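Local atomic coordinates of alpha-L-rhamnosidase (Aspergillus terreus, PDB entry 6GSZ), a protein that probably hydrolyses terminal non-reducing alpha-L-rhamnose residues in alpha-L-rhamnosides and binds calcium. Residues V309-E314 / V337-I342; H169-G174 / N453-P458; A476-A481 / P535-E540. All coordinates share one frame; numbering follows the deposited sequence.

Contact 1: residues V309-E314 / V337-I342; sequences VRRVAE and VGWLRI. With 1PE (pentaethylene glycol), chain B.
R311 and W339 make the apolar part of this contact. The R311 CG methylene lies 4.2 Å from CZ2 of the indole, in an oblique approach. R311 then bends at CD (chi3 72°), which carries its guanidinium past the indole toward R341.

The charged part centres on the two arginines. R311 NH2 stands 4.3 Å from R341 NH2, with R341 near the plane of the R311 guanidinium. E390 lies beside both: it forms a salt bridge with R311, touches R341 and accepts a hydrogen bond from W339 NE1. Its carboxylate probably offsets the two positive charges. E314 has two conformers; in one, OE1 is 4.1 Å from R341 NH1, well out of the guanidinium plane, so no N-H points at it and only a long-range attraction of charges is left. E314 OE2 bonds to T418.

A pentaethylene glycol, probably from the crystallisation liquor, supplies the bridging bonds. R311 NH2 donates to its OH4 (3.1 Å) and OH5 (3.2 Å), both bent, while R341 NH2 makes a weak bond to OH4.

Strands 309-315 and 339-344 do not pair directly. Strand 417-424 runs between them, antiparallel to both, and V312 and A313 form a classic beta bulge opposite its V421. L340 and I342 pack on strand 351-361, consistent with a concanavalin-like beta-sandwich.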
loop_
_atom_site.group_PDB
_atom_site.type_symbol
_atom_site.label_atom_id
_atom_site.label_comp_id
_atom_site.label_asym_id
_atom_site.label_seq_id
_atom_site.Cartn_x
_atom_site.Cartn_y
_atom_site.Cartn_z
ATOM N N VAL A 309 -1.163 -8.984 -4.996
ATOM C CA VAL A 309 0.196 -9.235 -4.503
ATOM C C VAL A 309 0.880 -10.140 -5.529
ATOM O O VAL A 309 0.304 -11.163 -5.949
ATOM C CB VAL A 309 0.185 -9.841 -3.086
ATOM C CG1 VAL A 309 1.599 -10.144 -2.605
ATOM C CG2 VAL A 309 -0.515 -8.878 -2.112
ATOM N N ARG A 310 2.102 -9.782 -5.917
ATOM C CA ARG A 310 2.893 -10.534 -6.863
ATOM C C ARG A 310 4.326 -10.641 -6.360
ATOM O O ARG A 310 4.773 -9.906 -5.478
ATOM C CB ARG A 310 2.919 -9.872 -8.235
ATOM C CG ARG A 310 1.574 -9.867 -8.947
ATOM C CD ARG A 310 1.733 -9.732 -10.463
ATOM N NE ARG A 310 0.487 -9.726 -11.198
ATOM C CZ ARG A 310 -0.243 -8.650 -11.491
ATOM N NH1 ARG A 310 0.193 -7.433 -11.168
ATOM N NH2 ARG A 310 -1.404 -8.825 -12.123
ATOM N N ARG A 311 5.029 -11.597 -6.989
ATOM C CA ARG A 311 6.455 -11.660 -6.954
ATOM C C ARG A 311 6.958 -10.581 -7.915
ATOM O O ARG A 311 6.970 -10.772 -9.124
ATOM C CB ARG A 311 6.939 -13.050 -7.369
ATOM C CG ARG A 311 6.386 -14.210 -6.540
ATOM C CD ARG A 311 6.433 -15.544 -7.284
ATOM N NE ARG A 311 7.787 -16.088 -7.424
ATOM C CZ ARG A 311 8.530 -16.052 -8.537
ATOM N NH1 ARG A 311 8.066 -15.448 -9.645
ATOM N NH2 ARG A 311 9.733 -16.631 -8.524
ATOM N N VAL A 312 7.288 -9.421 -7.352
ATOM C CA VAL A 312 7.525 -8.242 -8.169
ATOM C C VAL A 312 8.952 -8.234 -8.718
ATOM O O VAL A 312 9.172 -7.750 -9.849
ATOM C CB VAL A 312 7.185 -6.965 -7.379
ATOM C CG1 VAL A 312 7.513 -5.702 -8.117
ATOM C CG2 VAL A 312 5.712 -6.958 -7.061
ATOM N N ALA A 313 9.921 -8.734 -7.942
ATOM C CA ALA A 313 11.322 -8.709 -8.335
ATOM C C ALA A 313 12.085 -9.822 -7.623
ATOM O O ALA A 313 11.655 -10.331 -6.628
ATOM C CB ALA A 313 11.930 -7.361 -8.001
ATOM N N GLU A 314 13.249 -10.122 -8.176
ATOM C CA GLU A 314 14.299 -10.861 -7.550
ATOM C C GLU A 314 15.258 -9.887 -6.859
ATOM O O GLU A 314 15.475 -8.763 -7.374
ATOM C CB GLU A 314 15.060 -11.604 -8.650
ATOM C CG GLU A 314 16.073 -12.550 -8.101
ATOM C CD GLU A 314 16.854 -13.386 -9.103
ATOM O OE1 GLU A 314 16.430 -13.484 -10.270
ATOM O OE2 GLU A 314 17.889 -13.937 -8.694
ATOM N N VAL A 337 10.972 -7.726 1.824
ATOM C CA VAL A 337 9.763 -8.438 2.232
ATOM C C VAL A 337 9.368 -9.404 1.129
ATOM O O VAL A 337 9.247 -9.021 -0.022
ATOM C CB VAL A 337 8.612 -7.474 2.580
ATOM C CG1 VAL A 337 7.356 -8.240 2.933
ATOM C CG2 VAL A 337 9.021 -6.597 3.745
ATOM N N GLY A 338 9.238 -10.685 1.515
ATOM C CA GLY A 338 8.899 -11.775 0.629
ATOM C C GLY A 338 9.451 -13.074 1.196
ATOM O O GLY A 338 9.126 -13.426 2.295
ATOM N N TRP A 339 10.282 -13.759 0.413
ATOM C CA TRP A 339 10.729 -15.095 0.810
ATOM C C TRP A 339 11.905 -15.503 -0.074
ATOM O O TRP A 339 12.311 -14.761 -0.963
ATOM C CB TRP A 339 9.593 -16.099 0.733
ATOM C CG TRP A 339 8.855 -16.171 -0.557
ATOM C CD1 TRP A 339 9.274 -16.645 -1.760
ATOM C CD2 TRP A 339 7.509 -15.711 -0.760
ATOM N NE1 TRP A 339 8.291 -16.552 -2.698
ATOM C CE2 TRP A 339 7.193 -15.980 -2.109
ATOM C CE3 TRP A 339 6.552 -15.112 0.059
ATOM C CZ2 TRP A 339 5.932 -15.752 -2.622
ATOM C CZ3 TRP A 339 5.303 -14.870 -0.463
ATOM C CH2 TRP A 339 5.006 -15.200 -1.773
ATOM N N LEU A 340 12.432 -16.699 0.175
ATOM C CA LEU A 340 13.519 -17.246 -0.649
ATOM C C LEU A 340 12.997 -18.164 -1.757
ATOM O O LEU A 340 11.945 -18.752 -1.636
ATOM C CB LEU A 340 14.460 -18.085 0.223
ATOM C CG LEU A 340 15.151 -17.329 1.346
ATOM C CD1 LEU A 340 15.991 -18.288 2.168
ATOM C CD2 LEU A 340 15.989 -16.172 0.783
ATOM N N ARG A 341 13.779 -18.249 -2.820
ATOM C CA ARG A 341 13.675 -19.304 -3.834
ATOM C C ARG A 341 14.996 -20.063 -3.821
ATOM O O ARG A 341 16.070 -19.451 -3.879
ATOM C CB ARG A 341 13.453 -18.722 -5.241
ATOM C CG ARG A 341 13.379 -19.793 -6.338
ATOM C CD ARG A 341 13.298 -19.247 -7.745
ATOM N NE ARG A 341 14.583 -18.727 -8.183
ATOM C CZ ARG A 341 14.773 -17.877 -9.207
ATOM N NH1 ARG A 341 16.000 -17.494 -9.536
ATOM N NH2 ARG A 341 13.736 -17.417 -9.892
ATOM N N ILE A 342 14.913 -21.392 -3.694
ATOM C CA ILE A 342 16.108 -22.231 -3.610
ATOM C C ILE A 342 16.089 -23.198 -4.789
ATOM O O ILE A 342 15.010 -23.545 -5.292
ATOM C CB ILE A 342 16.212 -22.981 -2.260
ATOM C CG1 ILE A 342 15.128 -24.051 -2.071
ATOM C CG2 ILE A 342 16.279 -21.971 -1.123
ATOM C CD1 ILE A 342 15.175 -24.783 -0.745
HETATM O OH2 1PE B . 8.496 -21.459 -8.393
HETATM C C12 1PE B . 7.559 -20.392 -8.203
HETATM C C22 1PE B . 7.177 -19.680 -9.503
HETATM O OH3 1PE B . 8.377 -19.395 -10.192
HETATM C C13 1PE B . 9.532 -18.329 -12.021
HETATM C C23 1PE B . 8.197 -18.590 -11.343
HETATM O OH4 1PE B . 10.644 -18.012 -11.159
HETATM C C14 1PE B . 11.233 -15.647 -11.375
HETATM C C24 1PE B . 11.536 -17.093 -11.819
HETATM O OH5 1PE B . 12.084 -15.376 -10.279
HETATM C C15 1PE B . 11.412 -13.220 -9.578
HETATM C C25 1PE B . 12.551 -14.070 -10.116
HETATM O OH6 1PE B . 10.792 -12.641 -10.701
HETATM C C16 1PE B . 9.546 -10.902 -11.484
HETATM C C26 1PE B . 9.754 -11.813 -10.309
HETATM O OH7 1PE B . 8.903 -11.595 -12.537
#

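Contact 2: residues H169-G174 / N453-P458; sequences HVMAPG and NFFSIP. With EDO (1,2-ethanediol), chain C.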
loop_
_atom_site.group_PDB
_atom_site.type_symbol
_atom_site.label_atom_id
_atom_site.label_comp_id
_atom_site.label_asym_id
_atom_site.label_seq_id
_atom_site.Cartn_x
_atom_site.Cartn_y
_atom_site.Cartn_z
ATOM N N HIS A 169 -0.633 -14.281 -9.247
ATOM C CA HIS A 169 -0.952 -13.711 -7.964
ATOM C C HIS A 169 -0.470 -14.635 -6.845
ATOM O O HIS A 169 -0.717 -15.877 -6.892
ATOM C CB HIS A 169 -2.456 -13.484 -7.769
ATOM C CG HIS A 169 -3.152 -12.679 -8.811
ATOM N ND1 HIS A 169 -4.438 -12.249 -8.595
ATOM C CD2 HIS A 169 -2.817 -12.329 -10.076
ATOM C CE1 HIS A 169 -4.850 -11.586 -9.680
ATOM N NE2 HIS A 169 -3.888 -11.642 -10.610
ATOM N N VAL A 170 0.123 -14.073 -5.798
ATOM C CA VAL A 170 0.525 -14.840 -4.631
ATOM C C VAL A 170 -0.187 -14.259 -3.418
ATOM O O VAL A 170 -0.763 -13.158 -3.470
ATOM C CB VAL A 170 2.045 -14.888 -4.436
ATOM C CG1 VAL A 170 2.701 -15.607 -5.592
ATOM C CG2 VAL A 170 2.625 -13.507 -4.231
ATOM N N MET A 171 -0.178 -14.984 -2.309
ATOM C CA MET A 171 -0.921 -14.600 -1.099
ATOM C C MET A 171 -2.363 -14.177 -1.437
ATOM O O MET A 171 -2.909 -13.215 -0.892
ATOM C CB MET A 171 -0.180 -13.535 -0.293
ATOM C CG MET A 171 1.237 -13.968 0.096
ATOM S SD MET A 171 1.335 -15.434 1.086
ATOM C CE MET A 171 0.848 -14.781 2.674
ATOM N N ALA A 172 -3.004 -14.929 -2.343
ATOM C CA ALA A 172 -4.302 -14.604 -2.897
ATOM C C ALA A 172 -5.402 -15.267 -2.092
ATOM O O ALA A 172 -5.260 -16.451 -1.733
ATOM C CB ALA A 172 -4.357 -15.065 -4.334
ATOM N N PRO A 173 -6.540 -14.612 -1.812
ATOM C CA PRO A 173 -6.958 -13.300 -2.327
ATOM C C PRO A 173 -6.551 -12.088 -1.507
ATOM O O PRO A 173 -6.978 -10.975 -1.840
ATOM C CB PRO A 173 -8.498 -13.466 -2.299
ATOM C CG PRO A 173 -8.737 -14.249 -1.022
ATOM C CD PRO A 173 -7.625 -15.259 -1.079
ATOM N N GLY A 174 -5.695 -12.259 -0.505
ATOM C CA GLY A 174 -5.273 -11.139 0.320
ATOM C C GLY A 174 -6.151 -11.035 1.563
ATOM O O GLY A 174 -6.956 -11.961 1.841
ATOM N N ASN A 453 5.413 -2.836 3.162
ATOM C CA ASN A 453 4.234 -2.634 3.961
ATOM C C ASN A 453 2.970 -2.301 3.150
ATOM O O ASN A 453 1.911 -2.052 3.758
ATOM C CB ASN A 453 4.495 -1.569 5.001
ATOM C CG ASN A 453 5.422 -2.055 6.087
ATOM O OD1 ASN A 453 5.027 -2.938 6.876
ATOM N ND2 ASN A 453 6.646 -1.525 6.145
ATOM N N PHE A 454 3.025 -2.385 1.822
ATOM C CA PHE A 454 1.812 -2.344 0.996
ATOM C C PHE A 454 1.607 -3.770 0.495
ATOM O O PHE A 454 2.038 -4.132 -0.581
ATOM C CB PHE A 454 1.934 -1.275 -0.093
ATOM C CG PHE A 454 1.517 0.110 0.352
ATOM C CD1 PHE A 454 2.182 0.786 1.371
ATOM C CD2 PHE A 454 0.365 0.671 -0.172
ATOM C CE1 PHE A 454 1.761 2.054 1.771
ATOM C CE2 PHE A 454 -0.048 1.930 0.251
ATOM C CZ PHE A 454 0.613 2.571 1.251
ATOM N N PHE A 455 1.101 -4.598 1.413
ATOM C CA PHE A 455 1.033 -6.069 1.199
ATOM C C PHE A 455 -0.411 -6.488 1.447
ATOM O O PHE A 455 -0.706 -6.938 2.570
ATOM C CB PHE A 455 1.981 -6.771 2.168
ATOM C CG PHE A 455 2.380 -8.183 1.804
ATOM C CD1 PHE A 455 1.507 -9.261 2.000
ATOM C CD2 PHE A 455 3.616 -8.450 1.235
ATOM C CE1 PHE A 455 1.875 -10.542 1.661
ATOM C CE2 PHE A 455 3.976 -9.748 0.908
ATOM C CZ PHE A 455 3.114 -10.785 1.110
ATOM N N SER A 456 -1.290 -6.246 0.460
ATOM C CA SER A 456 -2.791 -6.432 0.483
ATOM C C SER A 456 -3.452 -5.253 1.238
ATOM O O SER A 456 -4.392 -4.676 0.726
ATOM C CB SER A 456 -3.250 -7.841 0.984
ATOM O OG SER A 456 -4.612 -7.973 0.788
ATOM N N ILE A 457 -2.964 -4.984 2.459
ATOM C CA ILE A 457 -3.394 -3.883 3.337
ATOM C C ILE A 457 -2.137 -3.073 3.697
ATOM O O ILE A 457 -1.016 -3.570 3.560
ATOM C CB ILE A 457 -4.099 -4.422 4.594
ATOM C CG1 ILE A 457 -3.140 -5.252 5.451
ATOM C CG2 ILE A 457 -5.352 -5.191 4.235
ATOM C CD1 ILE A 457 -3.569 -5.377 6.901
ATOM N N PRO A 458 -2.274 -1.807 4.140
ATOM C CA PRO A 458 -1.135 -1.023 4.578
ATOM C C PRO A 458 -0.766 -1.416 6.005
ATOM O O PRO A 458 -1.458 -1.054 6.959
ATOM C CB PRO A 458 -1.638 0.420 4.466
ATOM C CG PRO A 458 -3.145 0.296 4.692
ATOM C CD PRO A 458 -3.538 -1.097 4.260
HETATM C C1 EDO C . -6.028 -4.105 -2.599
HETATM O O1 EDO C . -5.351 -5.116 -1.768
HETATM C C2 EDO C . -5.653 -4.161 -4.084
HETATM O O2 EDO C . -4.522 -3.266 -4.454
#
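M171 meets the ring of F455, both of them buried. Its CB starts toward the other segment and comes within 4.1 Å of F455 CE1. CG makes the main touch: it lies 3.8 Å from CE1, beside CZ, and near the plane of the ring. The methionine therefore meets the edge of the phenyl group and not its face. Beyond CG the chain folds twice (chi2 -60°, chi3 -77°). SD turns back from the ring, and CE returns to 4.5 Å from F455 CE1. The side chain also touches L156 and I263. F455 reaches the methionine because its CG is anti to the backbone N (chi1 -161°). Its ring stacks with Y395 and touches V309.

The second touch is between S456 and G174. S456 OG is 3.3 Å from G174 CA, and the bare alpha carbon lets the serine come this near. No hydrogen bond joins the two segments themselves. S456 OG is instead bonded to the backbone N of W175, the next residue, so the hydroxyl is tied to the same loop that it packs against.

The backbones are sharply bent on both sides. A172 and P173 are joined by a cis peptide. F455 O accepts a bond from I457 N (3.0 Å), which makes a classic gamma turn at S456. The S456 carbonyl O accepts a bond from O1 of an ethanediol (2.7 Å), probably a crystallisation additive.

Both segments are mostly loop, and their packing brings the N-terminal domain against the six-hairpin glycosidase domain. Residues 169-174 follow strand 164-165 and pack on strand 156-161. Residues 453-458 leave helix 437-453 and lead toward helix 471-484, against which F454 packs.

Contact 3: residues A476-A481 / P535-E540; sequences AFSRTA and PWQLYE
Q537 leaves its helix with CG anti to the backbone N (chi1 -178°), then bends at CG (chi2 63°). The bend lays its amide alongside the start of R479. S478 turns its OG between the backbone N and the carbonyl carbon (chi1 88°), and this brings the oxygen to 3.3 Å from Q537 CG.

The touches are van der Waals, and no hydrogen bond crosses. Q537 OE1 sits 3.5 Å from R479 CB and equally near CG, while Q537 CD is 3.7 Å from R479 CA. The helices are close here, with 6.3 Å between the CA atoms of R479 and Q537. R479 is extended from CG to NE and runs at about a right angle to the glutamine chain. Its charged end passes on to a salt bridge with E773 and a hydrogen bond with Y664. Q537 NE2 is held within its own helix by S541 OG, which helps to fix the amide.

Helices 471-484 and 530-542 belong to the helical barrel expected of a six-hairpin glycosidase. Helix 437-453 packs on F477, T480 and A481. L538 faces helix 545-562, and W536 packs on helix 598-619.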
loop_
_atom_site.group_PDB
_atom_site.type_symbol
_atom_site.label_atom_id
_atom_site.label_comp_id
_atom_site.label_asym_id
_atom_site.label_seq_id
_atom_site.Cartn_x
_atom_site.Cartn_y
_atom_site.Cartn_z
ATOM N N ALA A 476 -0.532 9.125 8.635
ATOM C CA ALA A 476 0.707 9.898 8.567
ATOM C C ALA A 476 1.431 9.747 7.225
ATOM O O ALA A 476 1.981 10.727 6.703
ATOM C CB ALA A 476 1.647 9.486 9.695
ATOM N N PHE A 477 1.407 8.551 6.647
ATOM C CA PHE A 477 2.284 8.227 5.499
ATOM C C PHE A 477 1.618 8.476 4.127
ATOM O O PHE A 477 2.344 8.520 3.138
ATOM C CB PHE A 477 2.761 6.769 5.604
ATOM C CG PHE A 477 3.810 6.401 4.583
ATOM C CD1 PHE A 477 5.070 6.994 4.623
ATOM C CD2 PHE A 477 3.549 5.445 3.607
ATOM C CE1 PHE A 477 6.020 6.695 3.666
ATOM C CE2 PHE A 477 4.506 5.142 2.649
ATOM C CZ PHE A 477 5.742 5.763 2.693
ATOM N N SER A 478 0.282 8.569 4.025
ATOM C CA SER A 478 -0.330 8.442 2.675
ATOM C C SER A 478 0.066 9.623 1.735
ATOM O O SER A 478 0.139 9.389 0.525
ATOM C CB SER A 478 -1.841 8.229 2.733
ATOM O OG SER A 478 -2.543 9.440 2.769
ATOM N N ARG A 479 0.388 10.834 2.261
ATOM C CA ARG A 479 0.820 11.901 1.397
ATOM C C ARG A 479 2.094 11.504 0.636
ATOM O O ARG A 479 2.261 11.811 -0.559
ATOM C CB ARG A 479 1.038 13.163 2.240
ATOM C CG ARG A 479 1.408 14.427 1.485
ATOM C CD ARG A 479 1.379 15.560 2.484
ATOM N NE ARG A 479 1.814 16.834 1.932
ATOM C CZ ARG A 479 1.705 17.989 2.622
ATOM N NH1 ARG A 479 1.092 18.035 3.809
ATOM N NH2 ARG A 479 2.173 19.104 2.092
ATOM N N THR A 480 3.009 10.837 1.330
ATOM C CA THR A 480 4.211 10.287 0.751
ATOM C C THR A 480 3.869 9.109 -0.204
ATOM O O THR A 480 4.325 9.026 -1.356
ATOM C CB THR A 480 5.199 9.856 1.849
ATOM O OG1 THR A 480 5.510 10.976 2.687
ATOM C CG2 THR A 480 6.467 9.283 1.238
ATOM N N ALA A 481 3.083 8.160 0.314
ATOM C CA ALA A 481 2.822 6.920 -0.396
ATOM C C ALA A 481 2.212 7.173 -1.775
ATOM O O ALA A 481 2.593 6.559 -2.759
ATOM C CB ALA A 481 1.843 6.089 0.400
ATOM N N PRO A 535 -9.055 9.531 3.174
ATOM C CA PRO A 535 -9.908 10.056 2.092
ATOM C C PRO A 535 -9.524 11.462 1.600
ATOM O O PRO A 535 -9.487 11.685 0.369
ATOM C CB PRO A 535 -11.320 10.007 2.684
ATOM C CG PRO A 535 -11.239 8.820 3.624
ATOM C CD PRO A 535 -9.881 8.988 4.272
ATOM N N TRP A 536 -9.245 12.374 2.537
ATOM C CA TRP A 536 -8.922 13.740 2.102
ATOM C C TRP A 536 -7.673 13.708 1.202
ATOM O O TRP A 536 -7.630 14.321 0.130
ATOM C CB TRP A 536 -8.682 14.626 3.323
ATOM C CG TRP A 536 -8.275 16.044 3.013
ATOM C CD1 TRP A 536 -9.081 17.101 2.774
ATOM C CD2 TRP A 536 -6.935 16.527 2.938
ATOM N NE1 TRP A 536 -8.337 18.227 2.566
ATOM C CE2 TRP A 536 -7.009 17.901 2.608
ATOM C CE3 TRP A 536 -5.693 15.908 3.021
ATOM C CZ2 TRP A 536 -5.857 18.660 2.413
ATOM C CZ3 TRP A 536 -4.553 16.651 2.823
ATOM C CH2 TRP A 536 -4.641 18.012 2.529
ATOM N N GLN A 537 -6.631 13.008 1.652
ATOM C CA GLN A 537 -5.389 12.889 0.896
ATOM C C GLN A 537 -5.603 12.147 -0.436
ATOM O O GLN A 537 -4.903 12.404 -1.444
ATOM C CB GLN A 537 -4.250 12.325 1.723
ATOM C CG GLN A 537 -2.928 12.238 0.980
ATOM C CD GLN A 537 -2.400 13.596 0.556
ATOM O OE1 GLN A 537 -2.116 14.419 1.405
ATOM N NE2 GLN A 537 -2.204 13.767 -0.751
ATOM N N LEU A 538 -6.441 11.099 -0.403
ATOM C CA LEU A 538 -6.673 10.343 -1.595
ATOM C C LEU A 538 -7.248 11.263 -2.684
ATOM O O LEU A 538 -6.928 11.098 -3.862
ATOM C CB LEU A 538 -7.585 9.153 -1.264
ATOM C CG LEU A 538 -7.528 7.987 -2.213
ATOM C CD1 LEU A 538 -6.137 7.347 -2.262
ATOM C CD2 LEU A 538 -8.582 6.980 -1.802
ATOM N N TYR A 539 -8.179 12.141 -2.271
ATOM C CA TYR A 539 -8.773 13.088 -3.219
ATOM C C TYR A 539 -7.741 14.140 -3.713
ATOM O O TYR A 539 -7.654 14.360 -4.923
ATOM C CB TYR A 539 -9.975 13.752 -2.564
ATOM C CG TYR A 539 -10.683 14.709 -3.482
ATOM C CD1 TYR A 539 -11.303 14.232 -4.615
ATOM C CD2 TYR A 539 -10.736 16.068 -3.259
ATOM C CE1 TYR A 539 -11.962 15.055 -5.516
ATOM C CE2 TYR A 539 -11.446 16.906 -4.108
ATOM C CZ TYR A 539 -12.053 16.406 -5.253
ATOM O OH TYR A 539 -12.701 17.214 -6.140
ATOM N N GLU A 540 -6.903 14.632 -2.800
ATOM C CA GLU A 540 -5.838 15.545 -3.197
ATOM C C GLU A 540 -4.963 14.887 -4.278
ATOM O O GLU A 540 -4.578 15.512 -5.286
ATOM C CB GLU A 540 -4.972 15.934 -2.019
ATOM C CG GLU A 540 -5.683 16.853 -1.039
ATOM C CD GLU A 540 -6.098 18.207 -1.567
ATOM O OE1 GLU A 540 -5.186 18.972 -1.952
ATOM O OE2 GLU A 540 -7.336 18.442 -1.620
#

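How the contacts relate
Contacts 1 and 2 touch and form one region, with centres about 12 Å apart. V309 O probably accepts a hydrogen bond from V170 N (2.9 Å), and W339 CH2 packs on V170 CG2. Along the chain contact 1 is nested in the loop closed by contact 2. A bound calcium lies about 7 Å from the W339 side chain and about 9 Å from that of M171. Contact 3 follows in sequence. It touches contact 2 through F454 CZ and A481 CB (3.8 Å), but its centre is about 27 Å from contact 1. The chain between 453-458 and 476-481 carries D460, R464, E466, W470 and D473 of the glucose-binding pocket.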